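Local coordinates for protein alpha-glucosidase YIHQ (Escherichia coli, PDB 5AEG) that hydrolyses sulfoquinovosyl diacylglycerides and simple sulfoquinovosides to release sulfoquinovose, which the bacterium degrades as a source of carbon and sulfur, at residues Glu152-Gly156 and Gly471-Val475; Gly482-Val487 and Arg523-Phe527; Asp476-Asp480 and Val618-Gly622. All blocks are in the same frame, centred on the assembly; numbering follows the deposited sequence. Where two conformers were deposited one is given.

The chain first lays down its N-terminal beta domain, and the loop 152-156 follows strand 145-148 of that domain. It meets 471-475 more than 300 residues later, after most of the catalytic barrel has formed. Interaction 1 thus closes a long loop and ties the beta domain to the barrel through calcium. Interaction 3 opens right after it, at 476-480, and closes at 618-622 in the C-terminal domain. Interaction 2 is nested inside that loop: 482-487 packs on 523-527 within the barrel. All three contacts touch. Gln473 packs on Gly482, Val486 and Trp524, and Ala484 packs on His619. One part of the barrel, 471-487, therefore links all three domains.

Interaction 1 (Glu152-Gly156 and Gly471-Val475); sequences EQGVG and GDQNV. With CA (calcium ion), chain D.
Gln153, Gly154 and Asp472 converge on a calcium ion, which joins a loop of the N-terminal beta domain to a loop of the GH31 (beta/alpha)8 barrel. Glu152 comes first and acts through water. Water 1 donates to Glu152 OE1 and to Asp472 OD1, at 2.7 Å from the latter, and accepts from Gln153 N. Glu152 also forms a salt bridge with Arg455. The side chain of Gln153 reaches the ion. Gly154 binds calcium through its carbonyl O at 2.4 Å. Its N donates to water 2, which in turn donates to Asp472 OD2. Asp472 grips the metal twice, through its backbone O and through OD2, each 2.4 Å from calcium. Its CG lies between the backbone N and the carbonyl carbon (chi1 54°), and this brings OD2 round to the ion. Asp472 is inferred to be the catalytic proton donor. Asp481 completes the protein ligands. The side chains of Val155 and Asn474 cross at about a right angle, with Val155 CG1 3.7 Å from Asn474 OD1. Gly156 N gives its hydrogen to Asp481 OD2. Water 3, bound to calcium, donates to Asn474 OD1 at 2.7 Å.

Interaction 2 (Gly482-Val487 and Arg523-Phe527); sequences GLASVV and RWCDF
Leu483 lies over one face of the Trp524 indole, with its CG 3.9 Å above the plane and over the centre of the ring system. The contact includes its backbone: Leu483 CA makes a CH-pi contact with the six-membered ring, 3.9 Å from the centroid and 23° off the normal. The leucine CG stands across from its own backbone N (chi1 -170°), and the side chain runs past the indole in the opposite direction. CD1 reaches the Trp524 backbone, and CD2 meets Phe527 CD2 at 3.8 Å. Leu483 is thus wedged against both aromatic residues. Val486 comes at the Phe527 ring from its edge, where CG1 is 3.6 Å from CZ. Its other methyl, CG2, touches Trp524 CZ2 at 3.9 Å. Val487 CG2 adds a further contact with Phe527 CZ. All of this is apolar and buried. The indole N-H turns elsewhere, to Ser503 OG on strand 501-505. At the segment's start, Gly482 O accepts from both Ser485 N and Ser485 OG. Helices 486-495 and 518-528 lead into the adjacent parallel strands 501-505 and 534-536. The lead-in and first turn of helix 486-495 pack on helix 518-528, as neighbouring helices do around a (beta/alpha)8 barrel.

Interaction 3 (Asp476-Asp480 and Val618-Gly622); sequences DWSLD and VHEEG
Two irregular loops pass each other closest at Trp477 and Glu620, whose CA atoms are 5.6 Å apart. The contact joins the GH31 catalytic barrel to the C-terminal domain, near the surface and away from the annotated sites. Trp477 carries most of it. Its first bond points toward the other loop, and with CG anti to the carbonyl carbon (chi1 -55°) the indole lies against Glu620 and Glu621. Glu621 lies across one face of the indole. In one of the two conformers modelled for Glu621, its CB makes a CH-pi contact 3.6 Å from the centroid of the five-membered ring and only 6° off the normal. The six-membered ring meets the backbone between Glu620 and Glu621, with CE3 3.3 Å from Glu620 C. His619 O is at the indole edge, in the ring plane. Helix 518-528 also packs on the indole, through Glu519, Leu520 and Arg523. A second, smaller patch is made by Leu479, whose CD2 touches His619 CE1 at 3.8 Å as the side chains pass at a slant. The contact buries His619 ND1, which has no polar partner in the model. Trp626 of the C-terminal domain meets the same imidazole edge-to-face. Polar backbone atoms are linked by water 4, which donates to Ser478 O at 3.0 Å and to His619 O at 2.9 Å. Within the barrel loop, Asp476 forms an Asx turn. Ser478 N donates to Asp476 OD1 at 2.8 Å, from above the carboxylate plane. Ser478 OG donates to Asp476 OD1 from the same face, on its syn side, at 2.7 Å.

Interaction 1 (Glu152-Gly156 and Gly471-Val475)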
# COMPACT_ATOMS: atom_id res chain seq x y z
N GLU A 152 -10.12 5.28 -4.70
CA GLU A 152 -9.06 5.93 -5.50
C GLU A 152 -8.28 6.85 -4.60
O GLU A 152 -8.76 7.45 -3.61
CB GLU A 152 -9.58 6.70 -6.69
CG GLU A 152 -10.43 5.87 -7.66
CD GLU A 152 -9.77 4.58 -8.00
OE1 GLU A 152 -8.55 4.65 -8.37
OE2 GLU A 152 -10.42 3.48 -7.84
N GLN A 153 -7.01 6.99 -4.93
CA GLN A 153 -6.09 7.68 -4.05
C GLN A 153 -6.08 9.24 -4.20
O GLN A 153 -5.59 9.96 -3.34
CB GLN A 153 -4.71 7.08 -4.43
CG GLN A 153 -3.56 7.45 -3.48
CD GLN A 153 -2.57 8.32 -4.15
OE1 GLN A 153 -2.82 8.86 -5.23
NE2 GLN A 153 -1.41 8.46 -3.54
N GLY A 154 -6.67 9.75 -5.29
CA GLY A 154 -6.77 11.14 -5.52
C GLY A 154 -5.80 11.61 -6.59
O GLY A 154 -4.75 11.02 -6.78
N VAL A 155 -6.13 12.70 -7.29
CA VAL A 155 -5.18 13.33 -8.25
C VAL A 155 -4.92 14.71 -7.70
O VAL A 155 -5.79 15.63 -7.72
CB VAL A 155 -5.86 13.40 -9.64
CG1 VAL A 155 -5.05 14.24 -10.62
CG2 VAL A 155 -6.25 11.99 -10.12
N GLY A 156 -3.70 14.92 -7.20
CA GLY A 156 -3.36 16.15 -6.48
C GLY A 156 -3.39 16.01 -4.96
O GLY A 156 -2.44 16.34 -4.28
N GLY A 471 0.95 2.85 -6.70
CA GLY A 471 -0.20 3.31 -7.43
C GLY A 471 0.09 4.54 -8.26
O GLY A 471 1.21 4.70 -8.68
N ASP A 472 -0.90 5.43 -8.37
CA ASP A 472 -0.87 6.61 -9.31
C ASP A 472 -0.32 7.80 -8.63
O ASP A 472 -0.99 8.41 -7.85
CB ASP A 472 -2.28 7.00 -9.86
CG ASP A 472 -3.38 7.25 -8.70
OD1 ASP A 472 -3.64 6.14 -8.10
OD2 ASP A 472 -3.94 8.43 -8.33
N GLN A 473 0.96 8.14 -8.91
CA GLN A 473 1.45 9.46 -8.64
C GLN A 473 1.23 10.35 -9.89
O GLN A 473 1.23 9.86 -11.00
CB GLN A 473 3.01 9.47 -8.38
CG GLN A 473 3.31 9.06 -6.95
CD GLN A 473 3.13 7.59 -6.76
OE1 GLN A 473 3.82 6.79 -7.39
NE2 GLN A 473 2.17 7.20 -5.91
N ASN A 474 1.04 11.62 -9.66
CA ASN A 474 1.14 12.57 -10.73
C ASN A 474 2.55 12.54 -11.33
O ASN A 474 3.53 12.31 -10.60
CB ASN A 474 0.88 13.98 -10.23
CG ASN A 474 -0.63 14.24 -9.85
OD1 ASN A 474 -1.52 13.43 -10.13
ND2 ASN A 474 -0.88 15.34 -9.18
N VAL A 475 2.66 12.97 -12.58
CA VAL A 475 3.98 13.24 -13.19
C VAL A 475 4.44 14.64 -12.80
O VAL A 475 4.72 15.48 -13.66
CB VAL A 475 3.95 12.98 -14.72
CG1 VAL A 475 3.72 11.50 -14.98
CG2 VAL A 475 2.96 13.85 -15.50
CA CA D . -2.59 10.08 -7.22
O HOH W 1 -6.02 5.43 -7.07
O HOH W 2 -6.86 8.55 -8.05
O HOH W 3 -2.31 10.94 -9.43

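Interaction 2 (Gly482-Val487 and Arg523-Phe527)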
# COMPACT_ATOMS: atom_id res chain seq x y z
N GLY A 482 3.31 13.61 -5.76
CA GLY A 482 4.43 13.48 -6.71
C GLY A 482 5.43 12.48 -6.18
O GLY A 482 5.13 11.61 -5.33
N LEU A 483 6.63 12.55 -6.71
CA LEU A 483 7.72 11.67 -6.27
C LEU A 483 7.83 11.52 -4.72
O LEU A 483 7.96 10.41 -4.23
CB LEU A 483 9.07 12.09 -6.91
CG LEU A 483 10.30 11.19 -6.78
CD1 LEU A 483 11.29 11.67 -7.86
CD2 LEU A 483 10.99 11.33 -5.43
N ALA A 484 7.78 12.66 -4.04
CA ALA A 484 7.97 12.71 -2.57
C ALA A 484 7.00 11.79 -1.82
O ALA A 484 7.36 11.20 -0.80
CB ALA A 484 7.79 14.05 -2.11
N SER A 485 5.75 11.75 -2.28
CA SER A 485 4.67 11.07 -1.59
C SER A 485 4.91 9.55 -1.49
O SER A 485 4.28 8.84 -0.66
CB SER A 485 3.32 11.46 -2.29
OG SER A 485 3.21 10.77 -3.53
N VAL A 486 5.78 9.01 -2.36
CA VAL A 486 6.11 7.60 -2.32
C VAL A 486 6.82 7.19 -0.99
O VAL A 486 6.68 6.05 -0.51
CB VAL A 486 6.95 7.18 -3.56
CG1 VAL A 486 7.30 5.72 -3.48
CG2 VAL A 486 6.21 7.53 -4.89
N VAL A 487 7.61 8.11 -0.44
CA VAL A 487 8.35 7.78 0.78
C VAL A 487 7.49 7.56 2.04
O VAL A 487 7.57 6.51 2.63
CB VAL A 487 9.51 8.75 1.06
CG1 VAL A 487 10.36 8.23 2.20
CG2 VAL A 487 10.40 8.88 -0.19
N ARG A 523 15.39 11.80 -12.10
CA ARG A 523 15.38 11.84 -10.64
C ARG A 523 14.60 10.64 -10.03
O ARG A 523 14.97 10.12 -8.98
CB ARG A 523 14.74 13.12 -10.19
CG ARG A 523 15.64 14.31 -10.29
CD ARG A 523 16.80 14.28 -9.36
NE ARG A 523 17.36 15.65 -9.27
CZ ARG A 523 18.57 15.95 -8.79
NH1 ARG A 523 19.35 15.00 -8.35
NH2 ARG A 523 18.98 17.23 -8.75
N TRP A 524 13.52 10.20 -10.70
CA TRP A 524 12.77 9.08 -10.20
C TRP A 524 13.54 7.80 -10.37
O TRP A 524 13.50 6.91 -9.51
CB TRP A 524 11.38 8.98 -10.88
CG TRP A 524 10.30 8.49 -10.01
CD1 TRP A 524 10.22 7.34 -9.32
CD2 TRP A 524 9.05 9.13 -9.85
NE1 TRP A 524 9.00 7.21 -8.69
CE2 TRP A 524 8.25 8.30 -8.98
CE3 TRP A 524 8.52 10.30 -10.34
CZ2 TRP A 524 6.98 8.62 -8.59
CZ3 TRP A 524 7.21 10.67 -9.93
CH2 TRP A 524 6.48 9.82 -9.05
N CYS A 525 14.30 7.70 -11.48
CA CYS A 525 15.16 6.56 -11.69
C CYS A 525 16.20 6.50 -10.56
O CYS A 525 16.52 5.43 -10.09
CB CYS A 525 15.85 6.65 -13.07
SG CYS A 525 16.76 5.14 -13.47
N ASP A 526 16.76 7.65 -10.17
CA ASP A 526 17.75 7.68 -9.06
C ASP A 526 17.16 7.12 -7.74
O ASP A 526 17.86 6.51 -6.92
CB ASP A 526 18.23 9.08 -8.82
CG ASP A 526 19.23 9.61 -9.87
OD1 ASP A 526 19.57 8.83 -10.81
OD2 ASP A 526 19.56 10.84 -9.70
N PHE A 527 15.89 7.44 -7.50
CA PHE A 527 15.19 6.99 -6.30
C PHE A 527 14.97 5.48 -6.36
O PHE A 527 15.38 4.73 -5.45
CB PHE A 527 13.87 7.80 -6.22
CG PHE A 527 12.85 7.31 -5.19
CD1 PHE A 527 13.17 6.68 -4.02
CD2 PHE A 527 11.49 7.54 -5.46
CE1 PHE A 527 12.17 6.31 -3.13
CE2 PHE A 527 10.52 7.28 -4.52
CZ PHE A 527 10.83 6.64 -3.37

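Interaction 3 (Asp476-Asp480 and Val618-Gly622)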
# COMPACT_ATOMS: atom_id res chain seq x y z
N ASP A 476 4.51 14.91 -11.49
CA ASP A 476 4.82 16.23 -10.95
C ASP A 476 5.71 16.07 -9.78
O ASP A 476 6.11 14.92 -9.42
CB ASP A 476 3.58 17.14 -10.72
CG ASP A 476 2.75 16.81 -9.48
OD1 ASP A 476 3.18 16.05 -8.53
OD2 ASP A 476 1.62 17.34 -9.43
N TRP A 477 6.08 17.21 -9.22
CA TRP A 477 6.98 17.31 -8.07
C TRP A 477 6.23 17.66 -6.79
O TRP A 477 6.83 18.15 -5.79
CB TRP A 477 8.05 18.39 -8.36
CG TRP A 477 8.85 18.19 -9.67
CD1 TRP A 477 8.55 18.69 -10.91
CD2 TRP A 477 10.10 17.47 -9.82
NE1 TRP A 477 9.51 18.30 -11.80
CE2 TRP A 477 10.50 17.61 -11.16
CE3 TRP A 477 10.94 16.79 -8.91
CZ2 TRP A 477 11.71 17.06 -11.67
CZ3 TRP A 477 12.13 16.23 -9.41
CH2 TRP A 477 12.51 16.38 -10.79
N SER A 478 4.93 17.42 -6.75
CA SER A 478 4.17 17.87 -5.52
C SER A 478 4.55 17.01 -4.34
O SER A 478 4.89 15.80 -4.49
CB SER A 478 2.68 17.83 -5.76
OG SER A 478 2.25 16.53 -6.09
N LEU A 479 4.36 17.55 -3.15
CA LEU A 479 4.51 16.78 -1.93
C LEU A 479 3.43 15.73 -1.79
O LEU A 479 3.72 14.58 -1.41
CB LEU A 479 4.47 17.70 -0.71
CG LEU A 479 5.68 18.59 -0.51
CD1 LEU A 479 5.54 19.46 0.74
CD2 LEU A 479 6.89 17.68 -0.34
N ASP A 480 2.19 16.02 -2.09
CA ASP A 480 1.09 15.10 -1.78
C ASP A 480 0.76 14.09 -2.88
O ASP A 480 0.07 13.11 -2.60
CB ASP A 480 -0.19 15.90 -1.46
CG ASP A 480 -0.00 16.77 -0.23
OD1 ASP A 480 -0.01 16.23 0.85
OD2 ASP A 480 0.17 17.97 -0.37
N VAL A 618 15.91 13.31 -3.97
CA VAL A 618 15.59 14.62 -4.37
C VAL A 618 14.14 14.60 -4.90
O VAL A 618 13.87 13.91 -5.85
CB VAL A 618 16.62 15.14 -5.46
CG1 VAL A 618 16.23 16.49 -6.04
CG2 VAL A 618 18.01 15.21 -4.80
N HIS A 619 13.25 15.39 -4.34
CA HIS A 619 11.81 15.40 -4.73
C HIS A 619 11.33 16.76 -5.22
O HIS A 619 10.14 16.98 -5.42
CB HIS A 619 10.93 14.79 -3.66
CG HIS A 619 10.94 15.54 -2.36
ND1 HIS A 619 10.41 16.81 -2.18
CD2 HIS A 619 11.43 15.17 -1.16
CE1 HIS A 619 10.57 17.17 -0.92
NE2 HIS A 619 11.18 16.19 -0.29
N GLU A 620 12.27 17.67 -5.50
CA GLU A 620 11.97 19.01 -6.04
C GLU A 620 12.66 19.21 -7.39
O GLU A 620 13.78 18.73 -7.57
CB GLU A 620 12.42 20.12 -5.07
CG GLU A 620 11.66 20.20 -3.77
CD GLU A 620 12.31 21.09 -2.75
OE1 GLU A 620 13.29 21.81 -3.03
OE2 GLU A 620 11.83 21.06 -1.63
N GLU A 621 12.03 20.00 -8.26
CA GLU A 621 12.49 20.39 -9.57
C GLU A 621 13.68 21.37 -9.44
O GLU A 621 13.67 22.20 -8.55
CB GLU A 621 11.32 21.13 -10.30
CG GLU A 621 11.43 21.11 -11.81
CD GLU A 621 10.32 21.85 -12.55
OE1 GLU A 621 9.26 22.15 -11.99
OE2 GLU A 621 10.53 22.14 -13.73
N GLY A 622 14.67 21.27 -10.32
CA GLY A 622 15.70 22.31 -10.47
C GLY A 622 16.70 22.34 -9.35
O GLY A 622 17.38 23.30 -9.17
O HOH W 4 7.77 15.32 -5.28